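Local coordinates for protein enoyl-CoA hydratase/isomerase (Shewanella pealeana, PDB 4KPK) that belongs to the crotonase-like enoyl-CoA hydratase/isomerase family and probably acts as an isomerase on acyl-CoA substrates, at residues A[85-90]-A[135-140]; A[144-149]-A[164-169]. One frame throughout, in Å; residues are numbered along the deposited sequence.

Contact 1: residues A[85-90]-A[135-140]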
loop_
_atom_site.group_PDB
_atom_site.type_symbol
_atom_site.label_atom_id
_atom_site.label_comp_id
_atom_site.label_asym_id
_atom_site.label_seq_id
_atom_site.Cartn_x
_atom_site.Cartn_y
_atom_site.Cartn_z
ATOM N N GLN A 85 17.203 -23.485 8.214
ATOM C CA GLN A 85 17.149 -22.045 8.547
ATOM C C GLN A 85 16.348 -21.256 7.511
ATOM O O GLN A 85 15.810 -20.224 7.822
ATOM C CB GLN A 85 18.549 -21.410 8.605
ATOM C CG GLN A 85 19.354 -21.651 9.884
ATOM C CD GLN A 85 20.461 -22.718 9.751
ATOM O OE1 GLN A 85 21.550 -22.483 9.154
ATOM N NE2 GLN A 85 20.206 -23.888 10.345
ATOM N N ILE A 86 16.361 -21.704 6.261
ATOM C CA ILE A 86 15.763 -21.019 5.153
ATOM C C ILE A 86 15.033 -22.097 4.371
ATOM O O ILE A 86 15.480 -23.232 4.371
ATOM C CB ILE A 86 16.888 -20.434 4.242
ATOM C CG1 ILE A 86 17.444 -19.136 4.832
ATOM C CG2 ILE A 86 16.434 -20.196 2.813
ATOM C CD1 ILE A 86 18.775 -18.773 4.194
ATOM N N LEU A 87 13.923 -21.714 3.710
ATOM C CA LEU A 87 13.182 -22.559 2.777
ATOM C C LEU A 87 13.162 -21.859 1.430
ATOM O O LEU A 87 12.665 -20.739 1.312
ATOM C CB LEU A 87 11.719 -22.773 3.195
ATOM C CG LEU A 87 10.944 -23.569 2.127
ATOM C CD1 LEU A 87 11.496 -24.989 1.922
ATOM C CD2 LEU A 87 9.468 -23.586 2.370
ATOM N N LEU A 88 13.692 -22.548 0.430
ATOM C CA LEU A 88 13.729 -22.095 -0.936
ATOM C C LEU A 88 12.670 -22.893 -1.731
ATOM O O LEU A 88 12.658 -24.134 -1.699
ATOM C CB LEU A 88 15.164 -22.338 -1.456
ATOM C CG LEU A 88 15.616 -21.514 -2.645
ATOM C CD1 LEU A 88 17.064 -21.813 -3.056
ATOM C CD2 LEU A 88 14.703 -21.832 -3.796
ATOM N N LEU A 89 11.763 -22.190 -2.418
ATOM C CA LEU A 89 10.824 -22.813 -3.366
ATOM C C LEU A 89 11.232 -22.543 -4.819
ATOM O O LEU A 89 11.457 -21.385 -5.189
ATOM C CB LEU A 89 9.400 -22.301 -3.247
ATOM C CG LEU A 89 8.570 -22.493 -1.990
ATOM C CD1 LEU A 89 9.185 -21.683 -0.824
ATOM C CD2 LEU A 89 7.131 -22.054 -2.285
ATOM N N LYS A 90 11.234 -23.597 -5.633
ATOM C CA LYS A 90 11.709 -23.578 -7.041
ATOM C C LYS A 90 10.862 -24.596 -7.772
ATOM O O LYS A 90 10.101 -25.347 -7.135
ATOM C CB LYS A 90 13.089 -24.146 -7.175
ATOM C CG LYS A 90 14.183 -23.440 -6.506
ATOM C CD LYS A 90 15.301 -24.410 -6.105
ATOM C CE LYS A 90 15.711 -25.358 -7.201
ATOM N NZ LYS A 90 17.118 -25.832 -6.978
ATOM N N LYS A 135 10.364 -18.887 9.181
ATOM C CA LYS A 135 11.682 -18.894 8.642
ATOM C C LYS A 135 11.604 -18.209 7.265
ATOM O O LYS A 135 10.565 -18.261 6.589
ATOM C CB LYS A 135 12.135 -20.348 8.464
ATOM C CG LYS A 135 12.326 -21.130 9.752
ATOM C CD LYS A 135 12.407 -22.634 9.539
ATOM C CE LYS A 135 12.758 -23.323 10.854
ATOM N NZ LYS A 135 12.630 -24.801 10.743
ATOM N N PRO A 136 12.683 -17.515 6.870
ATOM C CA PRO A 136 12.642 -16.817 5.592
ATOM C C PRO A 136 12.425 -17.777 4.473
ATOM O O PRO A 136 13.010 -18.849 4.476
ATOM C CB PRO A 136 14.043 -16.181 5.472
ATOM C CG PRO A 136 14.907 -16.935 6.406
ATOM C CD PRO A 136 14.016 -17.456 7.490
ATOM N N THR A 137 11.524 -17.403 3.568
ATOM C CA THR A 137 11.205 -18.145 2.355
ATOM C C THR A 137 11.611 -17.305 1.120
ATOM O O THR A 137 11.375 -16.135 1.086
ATOM C CB THR A 137 9.722 -18.460 2.299
ATOM O OG1 THR A 137 8.961 -17.233 2.408
ATOM C CG2 THR A 137 9.335 -19.360 3.470
ATOM N N ILE A 138 12.193 -17.952 0.123
ATOM C CA ILE A 138 12.626 -17.349 -1.165
ATOM C C ILE A 138 11.962 -18.208 -2.219
ATOM O O ILE A 138 12.163 -19.412 -2.216
ATOM C CB ILE A 138 14.171 -17.448 -1.358
ATOM C CG1 ILE A 138 14.845 -16.765 -0.172
ATOM C CG2 ILE A 138 14.648 -16.743 -2.673
ATOM C CD1 ILE A 138 16.299 -16.934 -0.070
ATOM N N THR A 139 11.160 -17.598 -3.092
ATOM C CA THR A 139 10.636 -18.262 -4.289
ATOM C C THR A 139 11.329 -17.782 -5.622
ATOM O O THR A 139 11.445 -16.593 -5.887
ATOM C CB THR A 139 9.102 -18.114 -4.326
ATOM O OG1 THR A 139 8.579 -18.728 -3.134
ATOM C CG2 THR A 139 8.444 -18.791 -5.540
ATOM N N LEU A 140 11.770 -18.751 -6.435
ATOM C CA LEU A 140 12.442 -18.545 -7.729
ATOM C C LEU A 140 11.536 -18.969 -8.897
ATOM O O LEU A 140 11.225 -20.128 -9.060
ATOM C CB LEU A 140 13.711 -19.374 -7.783
ATOM C CG LEU A 140 14.731 -19.310 -6.641
ATOM C CD1 LEU A 140 15.961 -20.171 -6.966
ATOM C CD2 LEU A 140 15.102 -17.854 -6.419
#
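Leu89 swings CG anti to its own carbonyl carbon (chi1 -63°), and Thr139 does the same with OG1 (chi1 -60°), which brings the leucine's branched end against the threonine hydroxyl where two parallel strands of the crotonase fold's central sheet run side by side. CB and CD2 of Leu89 both lie 3.7 Å from Thr139 OG1. This oxygen finds its polar partner in Ser156 OG, so a hydroxyl can sit buried among carbons. With an alanine here, the CG and CD methyl contacts would be gone, and a gap would probably open beside Thr139 OG1 on this face of the sheet.

The backbones are joined by alternating bonds characteristic of parallel pairing. Leu87 N donates to Pro136 O (3.1 Å, nearly straight at 172°), Ile138 N to Leu87 O, Leu89 N to Ile138 O (2.8 Å), and Leu140 N to Leu89 O. Pro136 offers its carbonyl to Leu87 N but ends the alternation, because where an N-H would meet Gln85 O its ring CD lies instead, at 3.3 Å.

On the face carrying Leu88 and Ile138, the CD2 methyl of Leu88 reaches Leu140 CD1 at 3.8 Å. The aliphatic part of Lys90 runs alongside Leu140, pointing the same way, while its ammonium bonds to Gln51 OE1. Lys135 sets CB 3.7 Å from Gln85 O and sends NZ to backbone carbonyls of Phe78, Lys79 and Asn81, at the end of helix 65-80. Next to Pro136, Ile86 crosses the proline ring at about a right angle, CG1 meeting Pro136 CG at 3.7 Å.

Contact 2: residues A[144-149]-A[164-169]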
loop_
_atom_site.group_PDB
_atom_site.type_symbol
_atom_site.label_atom_id
_atom_site.label_comp_id
_atom_site.label_asym_id
_atom_site.label_seq_id
_atom_site.Cartn_x
_atom_site.Cartn_y
_atom_site.Cartn_z
ATOM N N ALA A 144 5.910 -19.337 -16.848
ATOM C CA ALA A 144 4.515 -19.170 -16.413
ATOM C C ALA A 144 4.388 -19.500 -14.949
ATOM O O ALA A 144 4.977 -20.452 -14.473
ATOM C CB ALA A 144 3.579 -20.048 -17.228
ATOM N N ALA A 145 3.646 -18.647 -14.242
ATOM C CA ALA A 145 3.282 -18.885 -12.830
ATOM C C ALA A 145 1.850 -18.494 -12.649
ATOM O O ALA A 145 1.583 -17.381 -12.206
ATOM C CB ALA A 145 4.173 -18.051 -11.928
ATOM N N PHE A 146 0.946 -19.352 -13.119
ATOM C CA PHE A 146 -0.476 -19.031 -13.215
ATOM C C PHE A 146 -1.202 -19.708 -12.008
ATOM O O PHE A 146 -0.638 -20.604 -11.375
ATOM C CB PHE A 146 -1.051 -19.541 -14.552
ATOM C CG PHE A 146 -0.452 -18.881 -15.794
ATOM C CD1 PHE A 146 -0.056 -17.547 -15.802
ATOM C CD2 PHE A 146 -0.326 -19.605 -16.981
ATOM C CE1 PHE A 146 0.477 -16.958 -16.950
ATOM C CE2 PHE A 146 0.189 -19.010 -18.121
ATOM C CZ PHE A 146 0.601 -17.691 -18.102
ATOM N N GLY A 147 -2.418 -19.265 -11.710
ATOM C CA GLY A 147 -3.295 -19.921 -10.701
ATOM C C GLY A 147 -2.745 -19.773 -9.277
ATOM O O GLY A 147 -2.250 -18.704 -8.913
ATOM N N GLY A 148 -2.807 -20.847 -8.475
ATOM C CA GLY A 148 -2.385 -20.803 -7.057
ATOM C C GLY A 148 -0.912 -20.442 -6.850
ATOM O O GLY A 148 -0.500 -20.090 -5.712
ATOM N N ALA A 149 -0.117 -20.543 -7.944
ATOM C CA ALA A 149 1.321 -20.231 -7.927
ATOM C C ALA A 149 1.570 -18.797 -7.580
ATOM O O ALA A 149 2.443 -18.484 -6.802
ATOM C CB ALA A 149 1.965 -20.546 -9.279
ATOM N N ARG A 164 11.266 -14.007 -18.942
ATOM C CA ARG A 164 10.065 -14.580 -19.592
ATOM C C ARG A 164 8.891 -14.829 -18.627
ATOM O O ARG A 164 7.825 -15.277 -19.097
ATOM C CB ARG A 164 10.374 -15.935 -20.234
ATOM C CG ARG A 164 10.972 -15.864 -21.616
ATOM C CD ARG A 164 11.267 -17.277 -22.112
ATOM N NE ARG A 164 11.807 -17.289 -23.479
ATOM C CZ ARG A 164 11.089 -17.075 -24.585
ATOM N NH1 ARG A 164 9.785 -16.808 -24.513
ATOM N NH2 ARG A 164 11.673 -17.130 -25.782
ATOM N N ALA A 165 9.078 -14.586 -17.309
ATOM C CA ALA A 165 7.979 -14.892 -16.335
ATOM C C ALA A 165 6.648 -14.265 -16.678
ATOM O O ALA A 165 6.555 -13.139 -17.128
ATOM C CB ALA A 165 8.359 -14.517 -14.934
ATOM N N SER A 166 5.599 -15.022 -16.459
ATOM C CA SER A 166 4.305 -14.675 -16.963
ATOM C C SER A 166 3.303 -14.790 -15.827
ATOM O O SER A 166 3.381 -15.755 -15.049
ATOM C CB SER A 166 3.940 -15.705 -18.035
ATOM O OG SER A 166 3.479 -15.071 -19.158
ATOM N N PHE A 167 2.359 -13.839 -15.736
ATOM C CA PHE A 167 1.341 -13.847 -14.659
ATOM C C PHE A 167 -0.026 -13.474 -15.199
ATOM O O PHE A 167 -0.137 -12.734 -16.179
ATOM C CB PHE A 167 1.731 -12.886 -13.515
ATOM C CG PHE A 167 3.130 -13.065 -13.070
ATOM C CD1 PHE A 167 3.447 -13.957 -12.066
ATOM C CD2 PHE A 167 4.157 -12.378 -13.729
ATOM C CE1 PHE A 167 4.779 -14.138 -11.706
ATOM C CE2 PHE A 167 5.447 -12.542 -13.369
ATOM C CZ PHE A 167 5.780 -13.442 -12.379
ATOM N N CYS A 168 -1.056 -13.946 -14.513
ATOM C CA CYS A 168 -2.413 -13.876 -15.019
ATOM C C CYS A 168 -3.326 -14.260 -13.857
ATOM O O CYS A 168 -3.153 -15.330 -13.263
ATOM C CB CYS A 168 -2.579 -14.909 -16.164
ATOM S SG CYS A 168 -3.996 -14.690 -17.224
ATOM N N LEU A 169 -4.300 -13.420 -13.539
ATOM C CA LEU A 169 -5.423 -13.832 -12.638
ATOM C C LEU A 169 -6.703 -14.117 -13.462
ATOM O O LEU A 169 -7.540 -13.222 -13.674
ATOM C CB LEU A 169 -5.689 -12.734 -11.624
ATOM C CG LEU A 169 -4.551 -12.478 -10.647
ATOM C CD1 LEU A 169 -4.177 -10.999 -10.566
ATOM C CD2 LEU A 169 -4.942 -13.099 -9.285
HETATM O O HOH W 1 -0.567 -15.496 -12.292
HETATM O O HOH W 2 -4.395 -17.869 -13.392
HETATM O O HOH W 3 -2.747 -16.309 -10.759
#
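Ala145 and Ser166 make the direct backbone bond: Ala145 N donates to Ser166 O at 3.0 Å, a somewhat bent bond (153°) that marks a single bridge between Ala144 and Ser166. Beyond it the chains draw apart and water takes over. Water 1 donates to Ala145 O and accepts from Cys168 N at 2.8 Å, while water 2 accepts from Gly147 N and donates to Cys168 O, also at 2.8 Å. Gly147 turns the chain with phi at +68°, a conformation that a residue without a side chain adopts easily.

Side-chain contacts make up the rest. With CG anti to its carbonyl carbon (chi1 -64°), Phe146 lays its ring beside the second segment. Its CD1 lies 3.7 Å from Cys168 CB, CE1 approaches Ser166 CB at 3.8 Å, and Phe167 N stands at the ring edge. The sulfur of Cys168 adds an oblique sulfur-aromatic contact, SG 5.4 Å from the ring centroid. Small Ala145 sets CB against Phe167 CE1 at 4.0 Å.

The glycine-rich turn entering helix 148-155 is a crotonase-fold feature; in relatives, a backbone N-H at this helix start helps form the oxyanion hole, and the same is probable here.

How the contacts relate
From the N terminus, the chain makes strands 41-46 and 49-54 and helix 65-80 before it reaches strand 86-91, leaves the sheet through helices 102-109 and 113-132, and returns as strand 137-141, where contact 1 closes a loop of 44 residues. Only then does contact 2 open, so the two stand in series and neither nests nor crosses. Strand 137-141 runs on into the turn at 144-147 and helix 148-155; strand 158-161 then joins the sheet parallel to 137-141, and segment 164-169 comes back to the turn, closing a loop of 14 residues. Contact 1 thus knits the sheet interior, while contact 2, its centre about 18 Å from that of contact 1, ties the helix entrance to strand 167-168.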